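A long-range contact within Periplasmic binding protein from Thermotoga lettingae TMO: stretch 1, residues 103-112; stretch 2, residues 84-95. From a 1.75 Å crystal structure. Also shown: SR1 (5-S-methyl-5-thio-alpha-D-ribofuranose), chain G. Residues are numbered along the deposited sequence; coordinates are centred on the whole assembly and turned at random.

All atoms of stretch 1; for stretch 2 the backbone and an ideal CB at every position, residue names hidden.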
# COMPACT_ATOMS: atom_id res chain seq x y z
N ASP C 103 -10.23 9.15 12.08
CA ASP C 103 -10.58 9.73 10.79
C ASP C 103 -10.59 11.24 10.80
O ASP C 103 -11.42 11.86 10.11
CB ASP C 103 -11.91 9.19 10.26
CG ASP C 103 -11.79 7.82 9.57
OD1 ASP C 103 -10.67 7.35 9.34
OD2 ASP C 103 -12.84 7.25 9.21
N LEU C 104 -9.65 11.84 11.53
CA LEU C 104 -9.44 13.32 11.41
C LEU C 104 -7.98 13.60 11.63
O LEU C 104 -7.42 13.24 12.69
CB LEU C 104 -10.24 14.05 12.49
CG LEU C 104 -10.05 15.58 12.56
CD1 LEU C 104 -10.68 16.09 11.30
CD2 LEU C 104 -10.71 16.16 13.78
N VAL C 105 -7.38 14.33 10.70
CA VAL C 105 -5.96 14.62 10.72
C VAL C 105 -5.73 15.86 11.57
O VAL C 105 -6.29 16.90 11.30
CB VAL C 105 -5.46 14.87 9.28
CG1 VAL C 105 -4.03 15.42 9.28
CG2 VAL C 105 -5.59 13.61 8.46
N VAL C 106 -4.92 15.77 12.63
CA VAL C 106 -4.65 16.99 13.44
C VAL C 106 -3.16 17.25 13.65
O VAL C 106 -2.40 16.37 14.09
CB VAL C 106 -5.45 16.99 14.77
CG1 VAL C 106 -5.58 15.60 15.31
CG2 VAL C 106 -4.85 17.90 15.83
N ASP C 107 -2.77 18.49 13.36
CA ASP C 107 -1.39 18.98 13.49
C ASP C 107 -1.05 19.29 14.94
O ASP C 107 -0.79 20.42 15.29
CB ASP C 107 -1.21 20.26 12.64
CG ASP C 107 0.23 20.82 12.67
OD1 ASP C 107 1.18 20.10 13.02
OD2 ASP C 107 0.41 22.00 12.32
N ASP C 108 -1.03 18.27 15.80
CA ASP C 108 -0.66 18.48 17.19
C ASP C 108 -0.21 17.14 17.72
O ASP C 108 -0.97 16.19 17.66
CB ASP C 108 -1.86 18.98 18.00
CG ASP C 108 -1.48 19.43 19.40
OD1 ASP C 108 -0.91 18.61 20.16
OD2 ASP C 108 -1.75 20.60 19.73
N ASN C 109 1.02 17.07 18.24
CA ASN C 109 1.64 15.81 18.69
C ASN C 109 1.00 15.17 19.92
O ASN C 109 1.28 14.00 20.22
CB ASN C 109 3.17 16.01 18.89
CG ASN C 109 3.89 14.78 19.45
OD1 ASN C 109 4.49 14.84 20.53
ND2 ASN C 109 3.87 13.66 18.71
N ARG C 110 0.12 15.90 20.61
CA ARG C 110 -0.60 15.38 21.77
C ARG C 110 -1.78 14.45 21.42
O ARG C 110 -2.26 13.70 22.27
CB ARG C 110 -1.11 16.52 22.63
CG ARG C 110 -0.02 17.29 23.36
CD ARG C 110 -0.58 18.52 24.07
NE ARG C 110 -1.05 19.51 23.11
CZ ARG C 110 -1.53 20.71 23.42
NH1 ARG C 110 -1.64 21.10 24.69
NH2 ARG C 110 -1.92 21.52 22.44
N VAL C 111 -2.22 14.51 20.15
CA VAL C 111 -3.42 13.81 19.68
C VAL C 111 -3.11 12.66 18.77
O VAL C 111 -2.85 12.86 17.59
CB VAL C 111 -4.28 14.78 18.85
CG1 VAL C 111 -5.56 14.11 18.37
CG2 VAL C 111 -4.56 16.02 19.68
N PRO C 112 -3.20 11.44 19.30
CA PRO C 112 -3.10 10.32 18.43
C PRO C 112 -4.22 10.29 17.42
O PRO C 112 -5.36 10.69 17.74
CB PRO C 112 -3.19 9.10 19.37
CG PRO C 112 -3.10 9.63 20.74
CD PRO C 112 -3.45 11.07 20.69
N UNK C 84 -13.07 23.61 10.83
CA UNK C 84 -14.07 24.02 11.86
C UNK C 84 -13.68 23.58 13.30
O UNK C 84 -13.89 24.29 14.25
CB UNK C 84 -15.44 23.43 11.51
N UNK C 85 -13.09 22.41 13.43
CA UNK C 85 -12.87 21.80 14.74
C UNK C 85 -11.56 22.15 15.50
O UNK C 85 -11.49 21.97 16.73
CB UNK C 85 -12.92 20.28 14.55
N UNK C 86 -10.56 22.66 14.79
CA UNK C 86 -9.20 22.82 15.34
C UNK C 86 -9.16 23.62 16.64
O UNK C 86 -8.46 23.21 17.55
CB UNK C 86 -8.30 23.50 14.31
N UNK C 87 -9.90 24.75 16.72
CA UNK C 87 -9.86 25.58 17.94
C UNK C 87 -10.53 24.94 19.17
O UNK C 87 -10.09 25.13 20.30
CB UNK C 87 -10.54 26.92 17.65
N UNK C 88 -11.61 24.21 18.94
CA UNK C 88 -12.24 23.41 19.99
C UNK C 88 -11.27 22.33 20.50
O UNK C 88 -11.18 22.13 21.70
CB UNK C 88 -13.53 22.77 19.47
N UNK C 89 -10.53 21.69 19.59
CA UNK C 89 -9.53 20.68 19.96
C UNK C 89 -8.41 21.32 20.79
O UNK C 89 -8.04 20.79 21.84
CB UNK C 89 -8.95 20.01 18.71
N UNK C 90 -7.89 22.47 20.35
CA UNK C 90 -6.80 23.13 21.08
C UNK C 90 -7.26 23.60 22.44
O UNK C 90 -6.53 23.42 23.43
CB UNK C 90 -6.25 24.31 20.28
N UNK C 91 -8.45 24.20 22.50
CA UNK C 91 -9.03 24.60 23.78
C UNK C 91 -9.11 23.42 24.75
O UNK C 91 -8.66 23.51 25.90
CB UNK C 91 -10.42 25.20 23.57
N UNK C 92 -9.71 22.33 24.28
CA UNK C 92 -9.83 21.13 25.06
C UNK C 92 -8.48 20.69 25.64
O UNK C 92 -8.36 20.49 26.83
CB UNK C 92 -10.43 20.02 24.20
N UNK C 93 -7.47 20.57 24.77
CA UNK C 93 -6.11 20.23 25.19
C UNK C 93 -5.55 21.13 26.28
O UNK C 93 -4.97 20.65 27.25
CB UNK C 93 -5.18 20.28 23.98
N UNK C 94 -5.75 22.44 26.14
CA UNK C 94 -5.32 23.39 27.14
C UNK C 94 -6.01 23.22 28.50
O UNK C 94 -5.44 23.55 29.53
CB UNK C 94 -5.56 24.81 26.62
N UNK C 95 -7.26 22.79 28.49
CA UNK C 95 -8.02 22.55 29.72
C UNK C 95 -7.66 21.20 30.36
O UNK C 95 -8.16 20.88 31.44
CB UNK C 95 -9.52 22.60 29.43
CS SR1 G . -18.49 9.18 5.24
S SR1 G . -16.84 8.63 5.62
C5 SR1 G . -17.24 6.86 5.49
C4 SR1 G . -16.02 6.00 5.77
O4 SR1 G . -15.58 6.34 7.04
C1 SR1 G . -15.19 5.17 7.80
O1 SR1 G . -13.84 5.28 8.06
C2 SR1 G . -15.48 3.92 6.98
O2 SR1 G . -14.34 3.14 6.54
C3 SR1 G . -16.26 4.49 5.81
O3 SR1 G . -15.85 3.88 4.60

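Stretch 2 is a helix over 84-94, so the direction of each CA-to-CB bond gives a first sorting of its positions; a sideways bond does not exclude contact, because a long or bent side chain can still reach stretch 1.

Position 84 has no stretch 1 atom near its ideal CB, and its phi of -62° would admit proline among many others. It is Pro84, out of reach.

At position 85 the bond points toward stretch 1, and the ideal CB lies 4.7 Å from Leu104 CD2. A methyl at that distance favours a medium-sized apolar side chain. The residue is Leu85, with CD1 4.1 Å from Leu104 CD2.

Position 86 is less decided. Its bond points sideways and its CB is far from everything in stretch 1, but the CA of position 86 is 7.6 Å from Val106 CA, and the CA-to-CB bond of Val106 points toward the helix. A long, flexible apolar chain could bridge this gap; a short one would leave it open. Met86 bridges it by bending, with chi1 at -137° and chi3 at -99°, both between wells, and brings CE to 3.4 Å from Val106 CG2.

Positions 87 and 88 find nothing of stretch 1 near their ideal CB atoms, so many residues would suit. Pro87 has no amide hydrogen to give to the preceding turn, and the helix is kinked here. Lys88 instead pairs within the helix, its NZ 2.9 Å from OE1 of the residue at 91.

Position 89 points toward stretch 1, with its ideal CB 5.4 Å from Val106 CG2 and the methyls of Leu104 and Val111 also in this region. Leucine, isoleucine or methionine could fill the space. Ile89 sends CD1 to 3.9 Å from Leu104 CD2, while its CG2 lies 4.5 Å from Val111 CG2.

At position 90 the bond points sideways and the ideal CB has no stretch 1 atom close by, yet stretch 1 offers the Asp108 carboxylate and the Asp107 carbonyl. A long basic chain, lysine or arginine, is the natural candidate. Lys90 has its outer torsions extended (chi3 and chi4 both t), and its NZ donates to Asp108 OD2 at 2.9 Å in a salt bridge. That same Asp108 OD2 accepts from Arg110 NH2, also at 2.9 Å, so one carboxylate oxygen serves two cations.

Positions 91 and 92 are out of reach and weakly constrained by stretch 1. Glu91 is the partner of Lys88; Ala92 makes no contact.

Position 93 points toward stretch 1, its ideal CB 3.7 Å from Arg110 NH1. An aliphatic chain could pack against the guanidinium and reach Val111; a polar one is also conceivable. Leu93 places CD1 over one face of the guanidinium, 3.5 Å from Arg110 NH2, and 4.0 Å from Val111 CG2.

At position 94 the bond is sideways, but the Arg110 charge would welcome an acid or a neutral polar group. Asp94 brings OD1 to 4.1 Å from Arg110 NH1, near the guanidinium plane but beyond a salt bridge.

Position 95 faces open space relative to stretch 1, and Arg95 makes no contact.

Stretch 2 (84-95) PLMPKIKEALDR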
# COMPACT_ATOMS: atom_id res chain seq x y z
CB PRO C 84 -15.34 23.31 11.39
CG PRO C 84 -15.13 23.08 9.93
CD PRO C 84 -13.66 22.86 9.72
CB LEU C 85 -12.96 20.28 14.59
CG LEU C 85 -14.26 19.70 14.02
CD1 LEU C 85 -14.26 18.18 14.10
CD2 LEU C 85 -15.48 20.25 14.72
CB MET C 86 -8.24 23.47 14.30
CG MET C 86 -6.84 22.87 14.18
SD MET C 86 -6.68 21.07 14.35
CE MET C 86 -6.17 21.05 16.06
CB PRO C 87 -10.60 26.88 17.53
CG PRO C 87 -10.60 26.88 16.04
CD PRO C 87 -10.64 25.43 15.64
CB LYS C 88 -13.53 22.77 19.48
CG LYS C 88 -14.63 23.78 19.16
CD LYS C 88 -15.23 24.35 20.44
CE LYS C 88 -15.18 25.87 20.49
NZ LYS C 88 -15.00 26.31 21.90
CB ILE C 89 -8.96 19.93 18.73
CG1 ILE C 89 -10.00 18.97 18.16
CG2 ILE C 89 -7.75 19.08 19.07
CD1 ILE C 89 -9.66 18.46 16.78
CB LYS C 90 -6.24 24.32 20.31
CG LYS C 90 -5.57 23.94 19.01
CD LYS C 90 -4.16 23.38 19.18
CE LYS C 90 -3.40 23.52 17.86
NZ LYS C 90 -2.09 22.82 17.83
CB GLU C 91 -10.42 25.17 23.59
CG GLU C 91 -11.05 25.62 24.89
CD GLU C 91 -12.35 26.36 24.68
OE1 GLU C 91 -12.66 26.74 23.53
OE2 GLU C 91 -13.06 26.55 25.69
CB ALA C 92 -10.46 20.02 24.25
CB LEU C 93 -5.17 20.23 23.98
CG LEU C 93 -5.44 19.20 22.90
CD1 LEU C 93 -4.63 19.53 21.66
CD2 LEU C 93 -5.16 17.80 23.43
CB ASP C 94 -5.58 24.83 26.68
CG ASP C 94 -4.70 25.25 25.55
OD1 ASP C 94 -3.69 24.56 25.25
OD2 ASP C 94 -5.00 26.30 24.96
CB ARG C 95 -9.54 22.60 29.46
CG ARG C 95 -10.09 23.97 29.05
CD ARG C 95 -10.14 24.94 30.22
NE ARG C 95 -8.87 25.65 30.40
CZ ARG C 95 -8.34 26.04 31.56
NH1 ARG C 95 -8.95 25.78 32.72
NH2 ARG C 95 -7.18 26.68 31.57
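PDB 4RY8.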